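Long-range contacts in acetyl xylan esterase (Paenibacillus sp. R4, PDB 6AGQ), which hydrolyses acetyl esters and, as a cold-active acetyl xylan esterase of the alpha/beta-hydrolase clan, probably removes acetyl groups from xylan: residues I179-S185 and P201-V207; I229-F233 and V246-L250; T271-C277 and G302-L306. All blocks are in the same frame, centred on the assembly; numbering follows the deposited sequence.

Contact 1 of 3, residues I179-S185 and P201-V207; sequences IAVYGGS and PKLALPV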
# COMPACT_ATOMS: atom_id res chain seq x y z
N ILE A 179 -25.10 33.54 -18.79
CA ILE A 179 -24.13 33.13 -17.77
C ILE A 179 -24.15 31.60 -17.53
O ILE A 179 -25.23 31.02 -17.33
CB ILE A 179 -24.45 33.79 -16.44
CG1 ILE A 179 -24.41 35.32 -16.54
CG2 ILE A 179 -23.50 33.31 -15.32
CD1 ILE A 179 -25.03 35.98 -15.31
N ALA A 180 -22.97 30.96 -17.55
CA ALA A 180 -22.84 29.57 -17.16
C ALA A 180 -21.93 29.46 -15.94
O ALA A 180 -21.03 30.29 -15.78
CB ALA A 180 -22.30 28.74 -18.28
N VAL A 181 -22.23 28.49 -15.09
CA VAL A 181 -21.46 28.21 -13.84
C VAL A 181 -20.90 26.79 -13.95
O VAL A 181 -21.62 25.89 -14.41
CB VAL A 181 -22.27 28.45 -12.54
CG1 VAL A 181 -22.50 29.94 -12.28
CG2 VAL A 181 -23.61 27.77 -12.58
N TYR A 182 -19.60 26.61 -13.65
CA TYR A 182 -18.86 25.37 -13.94
C TYR A 182 -17.85 25.11 -12.84
O TYR A 182 -17.34 26.02 -12.23
CB TYR A 182 -18.18 25.45 -15.31
CG TYR A 182 -16.94 24.64 -15.46
CD1 TYR A 182 -17.00 23.24 -15.44
CD2 TYR A 182 -15.70 25.23 -15.59
CE1 TYR A 182 -15.85 22.45 -15.48
CE2 TYR A 182 -14.55 24.47 -15.68
CZ TYR A 182 -14.63 23.07 -15.62
OH TYR A 182 -13.52 22.28 -15.67
N GLY A 183 -17.59 23.84 -12.56
CA GLY A 183 -16.58 23.43 -11.60
C GLY A 183 -16.58 21.96 -11.34
O GLY A 183 -17.63 21.29 -11.44
N GLY A 184 -15.40 21.46 -11.02
CA GLY A 184 -15.25 20.09 -10.60
C GLY A 184 -15.17 19.91 -9.08
O GLY A 184 -14.48 20.66 -8.37
N SER A 185 -15.85 18.88 -8.61
CA SER A 185 -15.83 18.48 -7.23
C SER A 185 -16.41 19.51 -6.24
O SER A 185 -17.56 19.82 -6.35
CB SER A 185 -14.49 17.97 -6.83
OG SER A 185 -14.71 17.31 -5.57
N PRO A 201 -28.06 32.47 -13.67
CA PRO A 201 -27.34 31.53 -14.53
C PRO A 201 -28.28 30.78 -15.45
O PRO A 201 -29.33 30.34 -15.02
CB PRO A 201 -26.66 30.57 -13.54
CG PRO A 201 -26.65 31.29 -12.26
CD PRO A 201 -27.85 32.16 -12.24
N LYS A 202 -27.91 30.71 -16.73
CA LYS A 202 -28.66 30.02 -17.71
C LYS A 202 -28.25 28.53 -17.87
O LYS A 202 -29.11 27.67 -18.16
CB LYS A 202 -28.45 30.73 -19.00
CG LYS A 202 -29.37 30.28 -20.07
CD LYS A 202 -28.87 30.87 -21.36
CE LYS A 202 -29.87 30.60 -22.46
NZ LYS A 202 -29.40 31.36 -23.64
N LEU A 203 -26.97 28.25 -17.68
CA LEU A 203 -26.42 26.91 -17.71
C LEU A 203 -25.68 26.58 -16.42
O LEU A 203 -25.06 27.45 -15.85
CB LEU A 203 -25.41 26.78 -18.84
CG LEU A 203 -25.79 26.35 -20.21
CD1 LEU A 203 -27.10 26.93 -20.66
CD2 LEU A 203 -24.68 26.68 -21.17
N ALA A 204 -25.69 25.30 -16.03
CA ALA A 204 -24.90 24.79 -14.89
C ALA A 204 -24.12 23.56 -15.36
O ALA A 204 -24.73 22.67 -15.94
CB ALA A 204 -25.79 24.44 -13.73
N LEU A 205 -22.78 23.55 -15.18
CA LEU A 205 -21.96 22.46 -15.62
C LEU A 205 -21.17 21.77 -14.46
O LEU A 205 -19.94 21.73 -14.51
CB LEU A 205 -21.01 22.94 -16.70
CG LEU A 205 -21.64 23.32 -18.05
CD1 LEU A 205 -21.98 24.79 -18.10
CD2 LEU A 205 -20.67 23.03 -19.18
N PRO A 206 -21.86 21.20 -13.46
CA PRO A 206 -21.17 20.41 -12.40
C PRO A 206 -20.38 19.16 -12.87
O PRO A 206 -20.94 18.28 -13.52
CB PRO A 206 -22.30 20.03 -11.48
CG PRO A 206 -23.49 19.95 -12.36
CD PRO A 206 -23.32 21.02 -13.39
N VAL A 207 -19.10 19.07 -12.54
CA VAL A 207 -18.36 17.82 -12.73
C VAL A 207 -18.19 17.12 -11.36
O VAL A 207 -17.68 17.72 -10.39
CB VAL A 207 -16.99 18.09 -13.43
CG1 VAL A 207 -16.13 16.86 -13.51
CG2 VAL A 207 -17.23 18.59 -14.85

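Contact 2 of 3, residues I229-F233 and V246-L250; sequences IKNWF and VYRTL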
# COMPACT_ATOMS: atom_id res chain seq x y z
N ILE A 229 -15.73 14.95 8.28
CA ILE A 229 -16.97 14.84 9.07
C ILE A 229 -16.92 13.63 9.98
O ILE A 229 -17.32 13.71 11.14
CB ILE A 229 -18.17 14.81 8.14
CG1 ILE A 229 -18.35 16.18 7.47
CG2 ILE A 229 -19.40 14.55 8.91
CD1 ILE A 229 -19.19 16.10 6.24
N LYS A 230 -16.42 12.50 9.48
CA LYS A 230 -16.26 11.31 10.28
C LYS A 230 -15.24 11.62 11.41
O LYS A 230 -15.47 11.31 12.58
CB LYS A 230 -15.85 10.11 9.37
CG LYS A 230 -15.58 8.80 10.09
CD LYS A 230 -14.56 7.89 9.37
CE LYS A 230 -13.16 8.40 9.64
NZ LYS A 230 -12.09 7.66 8.93
N ASN A 231 -14.14 12.30 11.07
CA ASN A 231 -13.13 12.67 12.10
C ASN A 231 -13.68 13.68 13.11
O ASN A 231 -13.40 13.58 14.24
CB ASN A 231 -11.85 13.11 11.45
CG ASN A 231 -11.19 11.97 10.70
OD1 ASN A 231 -11.64 10.85 10.77
ND2 ASN A 231 -10.17 12.25 9.95
N TRP A 232 -14.57 14.58 12.71
CA TRP A 232 -15.32 15.37 13.71
C TRP A 232 -15.95 14.48 14.78
O TRP A 232 -15.71 14.68 15.97
CB TRP A 232 -16.39 16.26 13.08
CG TRP A 232 -16.90 17.28 14.02
CD1 TRP A 232 -16.35 18.47 14.27
CD2 TRP A 232 -18.04 17.17 14.92
NE1 TRP A 232 -17.05 19.12 15.23
CE2 TRP A 232 -18.11 18.35 15.63
CE3 TRP A 232 -19.02 16.19 15.13
CZ2 TRP A 232 -19.09 18.60 16.60
CZ3 TRP A 232 -19.99 16.40 16.11
CH2 TRP A 232 -20.02 17.62 16.84
N PHE A 233 -16.74 13.49 14.35
CA PHE A 233 -17.35 12.58 15.30
C PHE A 233 -16.35 11.93 16.19
O PHE A 233 -16.51 11.98 17.39
CB PHE A 233 -18.28 11.54 14.65
CG PHE A 233 -19.55 12.16 14.18
CD1 PHE A 233 -20.48 12.55 15.08
CD2 PHE A 233 -19.74 12.47 12.85
CE1 PHE A 233 -21.64 13.16 14.70
CE2 PHE A 233 -20.90 13.09 12.45
CZ PHE A 233 -21.84 13.46 13.39
N VAL A 246 -25.54 18.05 13.52
CA VAL A 246 -24.52 18.04 12.45
C VAL A 246 -25.18 17.96 11.05
O VAL A 246 -24.90 18.82 10.23
CB VAL A 246 -23.46 16.95 12.64
CG1 VAL A 246 -22.58 16.82 11.42
CG2 VAL A 246 -22.59 17.24 13.84
N TYR A 247 -26.11 17.02 10.82
CA TYR A 247 -26.70 16.86 9.50
C TYR A 247 -27.79 17.88 9.21
O TYR A 247 -28.04 18.19 8.04
CB TYR A 247 -27.20 15.42 9.26
CG TYR A 247 -26.02 14.43 9.20
CD1 TYR A 247 -25.08 14.50 8.18
CD2 TYR A 247 -25.81 13.50 10.20
CE1 TYR A 247 -23.99 13.65 8.12
CE2 TYR A 247 -24.71 12.64 10.15
CZ TYR A 247 -23.84 12.69 9.11
OH TYR A 247 -22.73 11.86 9.06
N ARG A 248 -28.44 18.43 10.23
CA ARG A 248 -29.34 19.57 9.97
C ARG A 248 -28.54 20.83 9.56
O ARG A 248 -28.95 21.53 8.67
CB ARG A 248 -30.27 19.84 11.15
CG ARG A 248 -30.96 21.20 11.09
CD ARG A 248 -32.05 21.32 12.13
NE ARG A 248 -31.48 21.36 13.48
CZ ARG A 248 -31.51 20.38 14.38
NH1 ARG A 248 -30.95 20.57 15.58
NH2 ARG A 248 -32.11 19.21 14.13
N THR A 249 -27.38 21.10 10.18
CA THR A 249 -26.47 22.18 9.69
C THR A 249 -26.16 21.98 8.22
O THR A 249 -26.32 22.91 7.43
CB THR A 249 -25.13 22.23 10.46
OG1 THR A 249 -25.39 22.57 11.80
CG2 THR A 249 -24.11 23.27 9.90
N LEU A 250 -25.77 20.77 7.84
CA LEU A 250 -25.29 20.49 6.49
C LEU A 250 -26.39 20.49 5.42
O LEU A 250 -26.12 20.76 4.21
CB LEU A 250 -24.50 19.17 6.49
CG LEU A 250 -23.18 19.16 7.32
CD1 LEU A 250 -22.56 17.76 7.50
CD2 LEU A 250 -22.14 20.06 6.71

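Contact 3 of 3, residues T271-C277 and G302-L306; sequences TLQDITC and GHEGL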
# COMPACT_ATOMS: atom_id res chain seq x y z
N THR A 271 -18.64 10.01 -12.57
CA THR A 271 -17.61 9.03 -12.80
C THR A 271 -17.93 7.86 -11.90
O THR A 271 -18.06 8.03 -10.68
CB THR A 271 -16.21 9.64 -12.49
OG1 THR A 271 -16.28 10.41 -11.30
CG2 THR A 271 -15.78 10.61 -13.65
N LEU A 272 -18.10 6.69 -12.49
CA LEU A 272 -18.70 5.56 -11.76
C LEU A 272 -17.79 4.87 -10.77
O LEU A 272 -18.28 4.15 -9.94
CB LEU A 272 -19.26 4.52 -12.71
CG LEU A 272 -20.54 4.87 -13.48
CD1 LEU A 272 -21.07 3.63 -14.19
CD2 LEU A 272 -21.63 5.46 -12.59
N GLN A 273 -16.48 5.04 -10.89
CA GLN A 273 -15.52 4.44 -9.98
C GLN A 273 -15.08 5.43 -8.88
O GLN A 273 -14.17 5.13 -8.12
CB GLN A 273 -14.25 3.97 -10.75
CG GLN A 273 -14.46 2.93 -11.85
CD GLN A 273 -15.40 1.79 -11.46
OE1 GLN A 273 -15.23 1.16 -10.41
NE2 GLN A 273 -16.42 1.58 -12.26
N ASP A 274 -15.73 6.59 -8.82
CA ASP A 274 -15.35 7.68 -7.91
C ASP A 274 -15.65 7.25 -6.45
O ASP A 274 -16.80 6.96 -6.11
CB ASP A 274 -16.15 8.93 -8.28
CG ASP A 274 -15.52 10.24 -7.78
OD1 ASP A 274 -14.97 10.24 -6.63
OD2 ASP A 274 -15.63 11.27 -8.55
N ILE A 275 -14.60 7.18 -5.65
CA ILE A 275 -14.72 6.96 -4.19
C ILE A 275 -14.71 8.24 -3.34
O ILE A 275 -14.96 8.15 -2.12
CB ILE A 275 -13.68 5.94 -3.65
CG1 ILE A 275 -12.24 6.45 -3.82
CG2 ILE A 275 -13.85 4.61 -4.36
CD1 ILE A 275 -11.24 5.71 -2.95
N THR A 276 -14.45 9.39 -3.97
CA THR A 276 -14.47 10.68 -3.29
C THR A 276 -15.81 11.40 -3.33
O THR A 276 -16.25 11.91 -2.33
CB THR A 276 -13.34 11.55 -3.83
OG1 THR A 276 -12.13 10.92 -3.41
CG2 THR A 276 -13.39 12.97 -3.27
N CYS A 277 -16.40 11.53 -4.53
CA CYS A 277 -17.81 11.92 -4.71
C CYS A 277 -18.54 10.70 -5.33
O CYS A 277 -18.65 10.57 -6.56
CB CYS A 277 -17.95 13.19 -5.56
SG CYS A 277 -16.82 14.52 -5.01
N GLY A 302 -12.36 7.39 -11.99
CA GLY A 302 -12.58 7.90 -10.66
C GLY A 302 -12.53 9.42 -10.54
O GLY A 302 -12.91 10.18 -11.45
N HIS A 303 -12.10 9.87 -9.36
CA HIS A 303 -11.98 11.31 -9.08
C HIS A 303 -10.62 11.73 -9.65
O HIS A 303 -9.61 11.50 -9.04
CB HIS A 303 -12.06 11.53 -7.57
CG HIS A 303 -12.45 12.91 -7.16
ND1 HIS A 303 -11.52 13.84 -6.73
CD2 HIS A 303 -13.67 13.51 -7.05
CE1 HIS A 303 -12.15 14.96 -6.39
NE2 HIS A 303 -13.45 14.79 -6.58
N GLU A 304 -10.62 12.20 -10.88
CA GLU A 304 -9.39 12.40 -11.66
C GLU A 304 -9.71 13.30 -12.84
O GLU A 304 -10.89 13.50 -13.14
CB GLU A 304 -8.79 11.08 -12.16
CG GLU A 304 -9.78 10.08 -12.76
CD GLU A 304 -9.12 8.80 -13.30
OE1 GLU A 304 -8.12 8.93 -14.06
OE2 GLU A 304 -9.61 7.68 -12.98
N GLY A 305 -8.67 13.87 -13.47
CA GLY A 305 -8.86 14.71 -14.66
C GLY A 305 -9.58 13.96 -15.80
O GLY A 305 -9.34 12.76 -16.04
N LEU A 306 -10.47 14.68 -16.50
CA LEU A 306 -11.31 14.14 -17.57
C LEU A 306 -11.04 14.88 -18.87
O LEU A 306 -11.81 15.77 -19.25
CB LEU A 306 -12.78 14.26 -17.16
CG LEU A 306 -13.15 13.56 -15.85
CD1 LEU A 306 -14.59 13.96 -15.43
CD2 LEU A 306 -13.02 12.04 -15.97
O HOH W 1 -11.86 8.04 -6.96

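Contact 1 of 3, residues I179-S185 and P201-V207
A180 to G184 run parallel to L203 to V207, 4.7 Å apart at the strand axes, and main-chain hydrogen bonds join them along their length. V181 sends its N-H to L203 O, and V181 O accepts L205 N at 2.7 Å; G183 O then takes V207 N, and V207 O takes S185 N at 2.8 Å. At the start of the ladder I179 O accepts two donors, K202 N at 2.8 Å and the longer L203 N at 3.3 Å, where segment 201-207 enters its strand. CA-H...O contacts, such as A180 CA to L203 O, fill in between these bonds.

Apolar contacts are divided by the sheet. One face carries A180, Y182, L203, L205 and V207, and there A180 CB lies 3.7 Å from L203 CB. Y182, its CG anti to the backbone N (chi1 152°), lies alongside V207 and points the same way. L205 O reaches its ring in plane at the edge, 3.4 Å from Y182 CD1, while V207 CG2 sits near CE1. Helix 309-320 packs on this face. On the reverse face V181 CG2 meets A204 CB at 4.1 Å and also approaches P201 CB.

Polar ends lead elsewhere: K202 NZ reaches L321 O, and S185 OG bonds to H303 NE2. Helix 186-197 links the strands into a beta-alpha-beta unit, with S185 at the sharp turn into that helix. The strained backbone of S185 (phi 63°, psi -119°), together with the G183, S185 and G187 pattern, fits the nucleophile elbow of alpha/beta hydrolases. The bond from S185 N to V207 O holds the backbone of the probable nucleophile to the adjacent strand, while its OG is left to H303 NE2.

Contact 2 of 3, residues I229-F233 and V246-L250
V246 presses its CG2 methyl against two aromatic side chains of the opposing helix, W232 and F233. The closest approach is to W232 CZ3, 3.6 Å from V246 CG2, and the two side chains pass each other in opposite directions. F233 CZ touches V246 CG2 at 3.9 Å, the two side chains coming from opposite directions, with the methyl oblique to the ring. With CG1 anti to the backbone N (chi1 171°), V246 places CG2 against both rings and still brings CG1 near F233 CZ. W232 and F233 also brace one another within their helix: W232 CE3 lies 3.9 Å above the centre of the F233 ring.

Packing is thinner away from this valine. I229 and L250 meet tip to tip through their CD1 methyls, 4.0 Å apart, and Y247 reaches over with its OH 4.0 Å from F233 CE2. No hydrogen bond crosses the contact. The axes of segments 229-233 and 246-250 run at 150° to each other and come no closer than 13.0 Å, so the interval is filled by side chains, mostly large ones. K230 and R248 belong to the outer sides of the pair: K230 packs on D300 of the second subunit, whereas R248 forms a salt bridge with E244. A bound zinc ion lies about 4 Å from the Y247 side chain.

Helices 226-236 and 243-251 belong to the helical excursion between strands 203-207 and 265-271. An insertion after this strand is where many alpha/beta hydrolases carry their cap, and this helix pair is consistent with such an element.

Contact 3 of 3, residues T271-C277 and G302-L306
H303 turns a carbon edge, not its ND1, toward the carboxylate of D274: as modelled, D274 OD2 lies 3.3 Å from H303 CD2, with the carboxylate and ring planes 67° apart. The other oxygen, D274 OD1, sits 3.3 Å from H303 CB. Over one face of the imidazole stands T276, whose CG2 makes a CH-pi contact 3.7 Å from the H303 ring centroid, almost on the normal. C277 SG approaches obliquely near NE2, the atom that bonds to S185 OG.

D274 is fixed from its own loop. D274 OD1 accepts T276 N at 2.8 Å, an Asx turn, and also C277 N, which makes it an Asx motif; the first donor comes nearly along the C-O axis and the second from above the carboxylate plane. CG anti to the backbone N (chi1 -159°) directs the carboxylate to these amides and beside H303. With an alanine here the two amides would probably lose their shared acceptor, and H303 the carboxylate packed beside its CB and CD2. Water 1 bridges the loops by accepting from I275 N and from H303 N. Further along, T271 CG2 meets L306 CD2 tip to tip at 3.9 Å.

The identity and placing of S185, H303 and D274 suggest the catalytic triad of this fold, despite that carbon edge in the model. E304 forms a salt bridge with R234 of the third subunit. Segment 271-277 leads from strand 265-271 to helix 279-286, and segment 302-306 from the adjacent strand 293-298 to helix 309-320, so the contact lies beyond the C-terminal ends of two neighbouring parallel strands.

Contact 1 is deep sheet core, its centre about 8 Å from that of the chain, and relies on regular backbone pairing. Contact 3, its centre about 17 Å out and only partly buried, joins irregular loops through a carboxylate, an imidazole and a water. The two meet at the probable active site, where S185 OG lies 3.0 Å from H303 NE2, and again where V207 packs on L306; the loops of contact 3 follow the next two strands of the same sheet. Contact 2 is buried yet peripheral, helical, and mainly apolar in its packing. It touches neither of the others, its nearest atoms staying about 10 Å from contact 3.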